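Local coordinates for CocE/NonD family hydrolase (Staphylococcus aureus, PDB 3IB3), which probably hydrolyses ester, amide or related acyl bonds, as expected of an alpha/beta-hydrolase of the CocE/NonD family with an X-Pro dipeptidyl-peptidase-like C-terminal domain, at residues L411-S416 with Y550-I555; K430-R435 with G506-V511; S460-D465 with T480-S485. All coordinates share one frame; numbering follows the deposited sequence.

Contact 1 (L411-S416 with Y550-I555); sequences LKLWVS and YDSQLI
K412 and Q553 form an antiparallel hydrogen-bonded pair, K412 N donating to Q553 O at 2.7 Å and Q553 N to K412 O at 2.8 Å. Beside them L411 and L554 make a non-hydrogen-bonded pair, their side chains crossing at about a right angle on the sheet face that packs on V511 of strand 508-514. K412 leaves on the other face. Its CB and CG lie against CG of Q553, CE approaches OD1 of D551, and NZ ends in a salt bridge to that oxygen at 3.2 Å, reached because the chain bends at chi2 (61°) and again at chi4. NZ comes from the syn side, well out of the carboxylate plane. The same OD1 takes the indole N-H of W414, in the ring plane, with NE1 2.9 Å away and a nearly straight bond of 174°. Over one face of the indole sit CA of Y550, a CH-pi contact, and the edge of the tyrosine ring, T-shaped with the planes at 62°. Where regular pairing stops, a side chain takes part instead: S552 OG receives W414 N at 3.0 Å; OG is also hydrogen-bonded to Y545 O. D551 centres an inverse gamma turn, and its carbonyl accepts NE2 of Q553. With two donors converging on OD1, the carboxylate of D551 is probably kept ionised and its rotation fixed.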
loop_
_atom_site.group_PDB
_atom_site.type_symbol
_atom_site.label_atom_id
_atom_site.label_comp_id
_atom_site.label_asym_id
_atom_site.label_seq_id
_atom_site.Cartn_x
_atom_site.Cartn_y
_atom_site.Cartn_z
ATOM N N LEU A 411 16.999 -11.464 1.458
ATOM C CA LEU A 411 17.878 -12.270 0.620
ATOM C C LEU A 411 19.276 -11.590 0.499
ATOM O O LEU A 411 19.436 -10.511 -0.094
ATOM C CB LEU A 411 17.236 -12.486 -0.749
ATOM C CG LEU A 411 17.945 -13.420 -1.744
ATOM C CD1 LEU A 411 18.200 -14.799 -1.139
ATOM C CD2 LEU A 411 17.146 -13.519 -3.064
ATOM N N LYS A 412 20.269 -12.232 1.086
ATOM C CA LYS A 412 21.668 -11.794 1.007
ATOM C C LYS A 412 22.442 -12.623 -0.073
ATOM O O LYS A 412 22.617 -13.813 0.073
ATOM C CB LYS A 412 22.224 -11.869 2.418
ATOM C CG LYS A 412 23.710 -12.010 2.615
ATOM C CD LYS A 412 24.506 -10.877 2.060
ATOM C CE LYS A 412 25.973 -11.178 2.271
ATOM N NZ LYS A 412 26.323 -11.308 3.704
ATOM N N LEU A 413 22.892 -11.970 -1.147
ATOM C CA LEU A 413 23.575 -12.644 -2.291
ATOM C C LEU A 413 24.951 -12.043 -2.498
ATOM O O LEU A 413 25.171 -10.866 -2.183
ATOM C CB LEU A 413 22.763 -12.480 -3.584
ATOM C CG LEU A 413 21.287 -12.967 -3.643
ATOM C CD1 LEU A 413 20.691 -12.750 -5.062
ATOM C CD2 LEU A 413 21.221 -14.435 -3.217
ATOM N N TRP A 414 25.896 -12.851 -2.978
ATOM C CA TRP A 414 27.127 -12.357 -3.620
ATOM C C TRP A 414 26.936 -12.511 -5.157
ATOM O O TRP A 414 26.445 -13.545 -5.646
ATOM C CB TRP A 414 28.378 -13.096 -3.126
ATOM C CG TRP A 414 28.638 -12.904 -1.661
ATOM C CD1 TRP A 414 28.054 -13.580 -0.616
ATOM C CD2 TRP A 414 29.543 -11.958 -1.065
ATOM N NE1 TRP A 414 28.546 -13.100 0.593
ATOM C CE2 TRP A 414 29.463 -12.119 0.342
ATOM C CE3 TRP A 414 30.432 -11.014 -1.584
ATOM C CZ2 TRP A 414 30.237 -11.349 1.240
ATOM C CZ3 TRP A 414 31.205 -10.240 -0.691
ATOM C CH2 TRP A 414 31.099 -10.426 0.706
ATOM N N VAL A 415 27.239 -11.447 -5.896
ATOM C CA VAL A 415 26.836 -11.333 -7.284
ATOM C C VAL A 415 27.928 -10.622 -8.067
ATOM O O VAL A 415 28.785 -9.934 -7.480
ATOM C CB VAL A 415 25.482 -10.575 -7.465
ATOM C CG1 VAL A 415 24.467 -11.153 -6.607
ATOM C CG2 VAL A 415 25.627 -9.011 -7.152
ATOM N N SER A 416 27.908 -10.863 -9.376
ATOM C CA SER A 416 28.793 -10.233 -10.326
ATOM C C SER A 416 28.179 -10.390 -11.723
ATOM O O SER A 416 27.381 -11.288 -11.950
ATOM C CB SER A 416 30.204 -10.845 -10.281
ATOM O OG SER A 416 30.274 -12.085 -10.960
ATOM N N TYR A 550 31.343 -16.956 0.399
ATOM C CA TYR A 550 30.174 -16.329 -0.175
ATOM C C TYR A 550 28.905 -16.799 0.567
ATOM O O TYR A 550 28.106 -17.572 0.045
ATOM C CB TYR A 550 30.117 -16.594 -1.686
ATOM C CG TYR A 550 31.411 -16.244 -2.459
ATOM C CD1 TYR A 550 32.129 -17.241 -3.114
ATOM C CD2 TYR A 550 31.910 -14.924 -2.536
ATOM C CE1 TYR A 550 33.329 -16.967 -3.804
ATOM C CE2 TYR A 550 33.148 -14.632 -3.230
ATOM C CZ TYR A 550 33.819 -15.673 -3.869
ATOM O OH TYR A 550 34.961 -15.503 -4.582
ATOM N N ASP A 551 28.697 -16.260 1.775
ATOM C CA ASP A 551 27.634 -16.684 2.680
ATOM C C ASP A 551 26.233 -16.237 2.225
ATOM O O ASP A 551 25.423 -15.726 3.014
ATOM C CB ASP A 551 27.944 -16.229 4.125
ATOM C CG ASP A 551 27.974 -14.741 4.259
ATOM O OD1 ASP A 551 27.955 -14.040 3.221
ATOM O OD2 ASP A 551 28.047 -14.260 5.391
ATOM N N SER A 552 25.938 -16.483 0.955
ATOM C CA SER A 552 24.645 -16.136 0.420
ATOM C C SER A 552 23.561 -16.849 1.240
ATOM O O SER A 552 23.692 -18.045 1.560
ATOM C CB SER A 552 24.540 -16.487 -1.068
ATOM O OG SER A 552 25.254 -15.565 -1.874
ATOM N N GLN A 553 22.516 -16.113 1.612
ATOM C CA GLN A 553 21.518 -16.647 2.539
ATOM C C GLN A 553 20.213 -15.886 2.499
ATOM O O GLN A 553 20.197 -14.700 2.253
ATOM C CB GLN A 553 22.050 -16.585 3.985
ATOM C CG GLN A 553 22.212 -15.195 4.510
ATOM C CD GLN A 553 22.960 -15.166 5.823
ATOM O OE1 GLN A 553 22.353 -15.173 6.881
ATOM N NE2 GLN A 553 24.283 -15.211 5.760
ATOM N N LEU A 554 19.123 -16.602 2.745
ATOM C CA LEU A 554 17.829 -16.010 3.002
ATOM C C LEU A 554 17.474 -16.023 4.510
ATOM O O LEU A 554 17.480 -17.081 5.158
ATOM C CB LEU A 554 16.762 -16.795 2.253
ATOM C CG LEU A 554 15.338 -16.264 2.422
ATOM C CD1 LEU A 554 15.069 -14.978 1.555
ATOM C CD2 LEU A 554 14.367 -17.338 2.100
ATOM N N ILE A 555 17.131 -14.853 5.030
ATOM C CA ILE A 555 16.727 -14.699 6.413
ATOM C C ILE A 555 15.202 -14.750 6.464
ATOM O O ILE A 555 14.520 -13.931 5.818
ATOM C CB ILE A 555 17.261 -13.392 7.013
ATOM C CG1 ILE A 555 18.805 -13.380 6.995
ATOM C CG2 ILE A 555 16.810 -13.212 8.425
ATOM C CD1 ILE A 555 19.460 -14.537 7.684
#

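Contact 2 (K430-R435 with G506-V511); sequences KKLDRR and GETLEV
This is an antiparallel strand pairing at the end of a beta ladder, joining strand 424-432 to the start of strand 508-514 in the C-terminal non-catalytic domain. K430 with E510 and L432 with T508 are hydrogen-bonded pairs, each closed by two backbone bonds; K431 with L509, between them, is a non-hydrogen-bonded pair, where CA of K431 approaches T508 O at 3.4 Å. On one face the aliphatic part of K430 runs beside E510, pointing the same way, with CD 3.6 Å from OE1. The lysine's NZ goes instead to E438 and Q451, while OE2 of E510 bonds S394. CB of L432 rests on CB of T508 at 3.7 Å, and its two methyls reach on toward E510 OE1.

On the other face K431 starts with CG anti to the backbone N (chi1 -178°); this extended start brings CD to OE1 of E507, and the bend at chi3 turns CE and NZ along the carboxylate, setting NZ 2.9 Å from OE1. This salt bridge meets OE1 on its syn side, 35° out of the carboxylate plane, and water 1 links NZ to OE2. D339 and L502 O also hold NZ, and K504 N also donates to OE1, so the ion pair sits in a dense polar network in which both charges are probably stabilised. Beyond L432 the ladder bonds stop, although D433 still lies opposite E507. Water 2 bridges the two backbones there, donating to D433 O and G506 O, and lies close to T508 OG1, which is also hydrogen-bonded to T398 OG1; CG of R434 lies against G506 O. Strand 392-398 flanks strand 508-514 on its other edge, giving the antiparallel ladder expected of the jelly-roll-like beta-sandwich that forms this domain in the S15 family.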
loop_
_atom_site.group_PDB
_atom_site.type_symbol
_atom_site.label_atom_id
_atom_site.label_comp_id
_atom_site.label_asym_id
_atom_site.label_seq_id
_atom_site.Cartn_x
_atom_site.Cartn_y
_atom_site.Cartn_z
ATOM N N LYS A 430 8.213 -18.174 -3.532
ATOM C CA LYS A 430 7.114 -18.959 -3.976
ATOM C C LYS A 430 6.857 -20.112 -2.997
ATOM O O LYS A 430 7.774 -20.525 -2.288
ATOM C CB LYS A 430 7.410 -19.569 -5.359
ATOM C CG LYS A 430 7.657 -18.597 -6.504
ATOM C CD LYS A 430 7.774 -19.351 -7.861
ATOM C CE LYS A 430 7.626 -18.404 -9.064
ATOM N NZ LYS A 430 6.491 -17.465 -8.940
ATOM N N LYS A 431 5.595 -20.582 -2.934
ATOM C CA LYS A 431 5.255 -21.805 -2.215
ATOM C C LYS A 431 4.832 -22.890 -3.182
ATOM O O LYS A 431 4.062 -22.659 -4.117
ATOM C CB LYS A 431 4.189 -21.645 -1.122
ATOM C CG LYS A 431 3.967 -22.983 -0.417
ATOM C CD LYS A 431 3.124 -22.936 0.843
ATOM C CE LYS A 431 1.642 -22.697 0.569
ATOM N NZ LYS A 431 0.761 -23.216 1.688
ATOM N N LEU A 432 5.346 -24.089 -2.924
ATOM C CA LEU A 432 5.144 -25.224 -3.766
ATOM C C LEU A 432 4.400 -26.239 -2.887
ATOM O O LEU A 432 4.810 -26.486 -1.757
ATOM C CB LEU A 432 6.520 -25.738 -4.261
ATOM C CG LEU A 432 7.135 -25.163 -5.540
ATOM C CD1 LEU A 432 7.167 -23.677 -5.663
ATOM C CD2 LEU A 432 8.497 -25.734 -5.838
ATOM N N ASP A 433 3.285 -26.789 -3.384
ATOM C CA ASP A 433 2.503 -27.729 -2.603
ATOM C C ASP A 433 3.191 -29.112 -2.639
ATOM O O ASP A 433 4.195 -29.278 -3.282
ATOM C CB ASP A 433 1.008 -27.770 -3.019
ATOM C CG ASP A 433 0.759 -28.319 -4.439
ATOM O OD1 ASP A 433 1.615 -29.074 -4.969
ATOM O OD2 ASP A 433 -0.324 -28.006 -5.032
ATOM N N ARG A 434 2.655 -30.055 -1.881
ATOM C CA ARG A 434 3.143 -31.414 -1.850
ATOM C C ARG A 434 3.237 -32.093 -3.213
ATOM O O ARG A 434 4.019 -32.990 -3.369
ATOM C CB ARG A 434 2.237 -32.229 -0.964
ATOM C CG ARG A 434 2.455 -31.943 0.498
ATOM C CD ARG A 434 1.264 -32.397 1.300
ATOM N NE ARG A 434 1.428 -32.002 2.694
ATOM C CZ ARG A 434 0.452 -31.630 3.518
ATOM N NH1 ARG A 434 -0.814 -31.539 3.116
ATOM N NH2 ARG A 434 0.764 -31.304 4.769
ATOM N N ARG A 435 2.430 -31.693 -4.194
ATOM C CA ARG A 435 2.548 -32.299 -5.523
ATOM C C ARG A 435 3.708 -31.647 -6.266
ATOM O O ARG A 435 4.166 -32.170 -7.267
ATOM C CB ARG A 435 1.236 -32.188 -6.320
ATOM C CG ARG A 435 0.143 -33.128 -5.912
ATOM C CD ARG A 435 -0.391 -32.972 -4.470
ATOM N NE ARG A 435 -0.920 -31.650 -4.168
ATOM C CZ ARG A 435 -1.241 -31.221 -2.954
ATOM N NH1 ARG A 435 -1.124 -32.027 -1.916
ATOM N NH2 ARG A 435 -1.681 -29.970 -2.771
ATOM N N GLY A 506 5.990 -30.756 4.249
ATOM C CA GLY A 506 6.087 -31.329 2.918
ATOM C C GLY A 506 5.809 -30.330 1.806
ATOM O O GLY A 506 5.800 -30.707 0.626
ATOM N N GLU A 507 5.596 -29.070 2.177
ATOM C CA GLU A 507 5.496 -27.973 1.227
ATOM C C GLU A 507 6.871 -27.304 1.158
ATOM O O GLU A 507 7.676 -27.408 2.078
ATOM C CB GLU A 507 4.402 -26.953 1.645
ATOM C CG GLU A 507 3.016 -27.581 1.766
ATOM C CD GLU A 507 1.861 -26.589 1.801
ATOM O OE1 GLU A 507 1.833 -25.681 2.666
ATOM O OE2 GLU A 507 0.946 -26.749 0.970
ATOM N N THR A 508 7.096 -26.571 0.083
ATOM C CA THR A 508 8.426 -26.053 -0.258
ATOM C C THR A 508 8.432 -24.529 -0.367
ATOM O O THR A 508 7.469 -23.946 -0.880
ATOM C CB THR A 508 8.825 -26.718 -1.582
ATOM O OG1 THR A 508 8.894 -28.109 -1.371
ATOM C CG2 THR A 508 10.153 -26.286 -2.135
ATOM N N LEU A 509 9.500 -23.880 0.106
ATOM C CA LEU A 509 9.756 -22.472 -0.180
ATOM C C LEU A 509 10.823 -22.455 -1.260
ATOM O O LEU A 509 11.790 -23.194 -1.162
ATOM C CB LEU A 509 10.236 -21.696 1.081
ATOM C CG LEU A 509 10.600 -20.176 0.959
ATOM C CD1 LEU A 509 10.340 -19.400 2.303
ATOM C CD2 LEU A 509 12.021 -19.918 0.490
ATOM N N GLU A 510 10.622 -21.649 -2.296
ATOM C CA GLU A 510 11.565 -21.485 -3.406
ATOM C C GLU A 510 11.922 -20.010 -3.506
ATOM O O GLU A 510 11.017 -19.177 -3.589
ATOM C CB GLU A 510 10.918 -21.962 -4.730
ATOM C CG GLU A 510 11.679 -21.723 -6.038
ATOM C CD GLU A 510 10.863 -22.187 -7.280
ATOM O OE1 GLU A 510 9.616 -22.337 -7.176
ATOM O OE2 GLU A 510 11.453 -22.417 -8.349
ATOM N N VAL A 511 13.227 -19.691 -3.428
ATOM C CA VAL A 511 13.721 -18.345 -3.745
ATOM C C VAL A 511 14.087 -18.368 -5.228
ATOM O O VAL A 511 14.645 -19.327 -5.700
ATOM C CB VAL A 511 14.971 -17.932 -2.967
ATOM C CG1 VAL A 511 15.340 -16.446 -3.296
ATOM C CG2 VAL A 511 14.749 -18.076 -1.522
HETATM O O HOH W 1 -1.562 -25.429 1.297
HETATM O O HOH W 2 6.789 -29.412 -1.588
#

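Contact 3 (S460-D465 with T480-S485); sequences SHRELD and TELKLS
S460 lies against E481 and L482 where the two loop segments come closest, and its carbonyl ties them together: L482 N donates to S460 O at 2.7 Å, nearly straight at 168°, and CA of E481 approaches the same oxygen. Next to it R462 reaches across L482 at about a right angle. Its CG sits between the backbone N and the carbonyl carbon (chi1 71°), and the extended chain delivers NH1 to L482 O at 2.7 Å, in the guanidinium plane and on a carbonyl lone pair. The guanidinium has leucines on both sides, CD1 of L482 over the centre of one face and CD2 of L484 on the opposite face, nearer NH1; NH1 also bonds V459 O. H461 and E481 run side by side in a His-carboxylate hydrogen bond: NE2 lies 2.8 Å from OE2, on its anti lone pair, with ring and carboxylate planes 80° apart. ND1 of H461 is bonded to H478, which helps fix the ring's rotation. Both segments belong to the long irregular connection between strands 447-458 and 490-503 of the C-terminal beta domain; V490 and V492 of the latter strand touch R462, while H461 rests on L243.

Toward T480 and E463 the packing gives way to solvent. Here the side chains approach no closer than 4.1 Å, between E463 OE1 and T480 OG1, and waters take over: water 3 accepts from E463 N and donates to S460 O, with T480 O also close by, and water 5 accepts from T480 N with a weak bond to E463 OE1. At the other end water 4 joins R462 NH2 to K483 O, and NZ of K483 turns to D422.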
loop_
_atom_site.group_PDB
_atom_site.type_symbol
_atom_site.label_atom_id
_atom_site.label_comp_id
_atom_site.label_asym_id
_atom_site.label_seq_id
_atom_site.Cartn_x
_atom_site.Cartn_y
_atom_site.Cartn_z
ATOM N N SER A 460 24.002 -1.398 -8.187
ATOM C CA SER A 460 24.774 -0.181 -7.898
ATOM C C SER A 460 24.170 0.604 -6.721
ATOM O O SER A 460 24.886 1.430 -6.119
ATOM C CB SER A 460 24.945 0.736 -9.116
ATOM O OG SER A 460 23.722 1.284 -9.564
ATOM N N HIS A 461 22.887 0.331 -6.404
ATOM C CA HIS A 461 22.203 0.930 -5.229
ATOM C C HIS A 461 22.237 0.090 -3.946
ATOM O O HIS A 461 21.422 0.325 -2.988
ATOM C CB HIS A 461 20.724 1.233 -5.548
ATOM C CG HIS A 461 20.543 2.261 -6.615
ATOM N ND1 HIS A 461 19.790 3.396 -6.429
ATOM C CD2 HIS A 461 21.039 2.346 -7.870
ATOM C CE1 HIS A 461 19.817 4.125 -7.529
ATOM N NE2 HIS A 461 20.565 3.510 -8.418
ATOM N N ARG A 462 23.163 -0.858 -3.898
ATOM C CA ARG A 462 23.283 -1.740 -2.752
ATOM C C ARG A 462 23.693 -1.099 -1.419
ATOM O O ARG A 462 23.719 -1.809 -0.433
ATOM C CB ARG A 462 24.267 -2.868 -3.064
ATOM C CG ARG A 462 25.779 -2.427 -3.147
ATOM C CD ARG A 462 26.604 -3.536 -3.750
ATOM N NE ARG A 462 28.012 -3.166 -3.944
ATOM C CZ ARG A 462 28.473 -2.417 -4.941
ATOM N NH1 ARG A 462 27.658 -1.884 -5.848
ATOM N NH2 ARG A 462 29.749 -2.193 -5.026
ATOM N N GLU A 463 24.056 0.188 -1.363
ATOM C CA GLU A 463 24.633 0.722 -0.097
ATOM C C GLU A 463 23.563 0.717 1.011
ATOM O O GLU A 463 22.456 1.245 0.849
ATOM C CB GLU A 463 25.264 2.107 -0.217
ATOM C CG GLU A 463 26.163 2.398 1.017
ATOM C CD GLU A 463 26.607 3.852 1.207
ATOM O OE1 GLU A 463 26.545 4.675 0.263
ATOM O OE2 GLU A 463 27.032 4.182 2.343
ATOM N N LEU A 464 23.903 0.088 2.129
ATOM C CA LEU A 464 23.019 0.010 3.271
ATOM C C LEU A 464 23.032 1.239 4.140
ATOM O O LEU A 464 24.101 1.773 4.476
ATOM C CB LEU A 464 23.392 -1.197 4.135
ATOM C CG LEU A 464 23.247 -2.592 3.570
ATOM C CD1 LEU A 464 23.512 -3.619 4.703
ATOM C CD2 LEU A 464 21.874 -2.757 2.984
ATOM N N ASP A 465 21.847 1.707 4.502
ATOM C CA ASP A 465 21.702 2.614 5.632
ATOM C C ASP A 465 21.850 1.757 6.898
ATOM O O ASP A 465 20.939 1.014 7.282
ATOM C CB ASP A 465 20.364 3.326 5.574
ATOM C CG ASP A 465 20.174 4.327 6.682
ATOM O OD1 ASP A 465 20.649 4.098 7.816
ATOM O OD2 ASP A 465 19.509 5.348 6.418
ATOM N N THR A 480 24.329 6.980 -3.579
ATOM C CA THR A 480 25.543 6.768 -4.403
ATOM C C THR A 480 25.337 5.498 -5.277
ATOM O O THR A 480 24.982 4.429 -4.756
ATOM C CB THR A 480 26.810 6.528 -3.539
ATOM O OG1 THR A 480 26.998 7.605 -2.609
ATOM C CG2 THR A 480 28.090 6.405 -4.428
ATOM N N GLU A 481 25.485 5.625 -6.589
ATOM C CA GLU A 481 25.553 4.461 -7.449
ATOM C C GLU A 481 26.984 3.945 -7.419
ATOM O O GLU A 481 27.899 4.637 -7.869
ATOM C CB GLU A 481 25.165 4.782 -8.882
ATOM C CG GLU A 481 23.770 5.303 -9.028
ATOM C CD GLU A 481 23.174 5.140 -10.445
ATOM O OE1 GLU A 481 23.859 5.467 -11.443
ATOM O OE2 GLU A 481 21.995 4.706 -10.545
ATOM N N LEU A 482 27.166 2.746 -6.869
ATOM C CA LEU A 482 28.454 2.068 -6.814
ATOM C C LEU A 482 28.571 1.048 -7.968
ATOM O O LEU A 482 28.376 -0.197 -7.812
ATOM C CB LEU A 482 28.668 1.402 -5.440
ATOM C CG LEU A 482 28.503 2.260 -4.180
ATOM C CD1 LEU A 482 28.500 1.365 -2.939
ATOM C CD2 LEU A 482 29.591 3.309 -4.102
ATOM N N LYS A 483 28.890 1.596 -9.134
ATOM C CA LYS A 483 28.915 0.835 -10.369
ATOM C C LYS A 483 29.973 -0.267 -10.312
ATOM O O LYS A 483 30.891 -0.214 -9.498
ATOM C CB LYS A 483 29.184 1.763 -11.533
ATOM C CG LYS A 483 28.011 2.624 -11.903
ATOM C CD LYS A 483 26.968 1.836 -12.703
ATOM C CE LYS A 483 25.771 2.724 -13.048
ATOM N NZ LYS A 483 24.603 1.949 -13.573
ATOM N N LEU A 484 29.824 -1.261 -11.186
ATOM C CA LEU A 484 30.576 -2.501 -11.106
ATOM C C LEU A 484 31.641 -2.605 -12.202
ATOM O O LEU A 484 31.358 -2.418 -13.387
ATOM C CB LEU A 484 29.633 -3.721 -11.212
ATOM C CG LEU A 484 28.555 -3.851 -10.136
ATOM C CD1 LEU A 484 27.617 -5.026 -10.466
ATOM C CD2 LEU A 484 29.133 -4.057 -8.759
ATOM N N SER A 485 32.864 -2.908 -11.786
ATOM C CA SER A 485 33.895 -3.416 -12.703
ATOM C C SER A 485 33.610 -4.888 -12.929
ATOM O O SER A 485 33.047 -5.555 -12.055
ATOM C CB SER A 485 35.284 -3.277 -12.087
ATOM O OG SER A 485 35.573 -4.430 -11.282
HETATM O O HOH W 3 24.864 2.277 -3.595
HETATM O O HOH W 4 31.379 -1.527 -7.111
HETATM O O HOH W 5 24.065 4.528 -1.972
#

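How the contacts relate
All three contacts lie in the C-terminal non-catalytic domain, on the same side of the chain's centre for contacts 1 and 2 and for contacts 1 and 3. Contacts 1 and 2 meet directly though their centres are 21 Å apart: L411 CD2 packs 3.4 Å from V511 CG1, and L554 CD2 lies 3.8 Å from L509 CD2, so the leucine face of one sheet closes on the other in a shared apolar core. Strands 408-417 and 424-432 are consecutive in the chain. Contact 3 is about 16 Å from contact 1 between centres, with nearest atoms about 5 Å apart, and is separated from contact 2 by about 33 Å between centres.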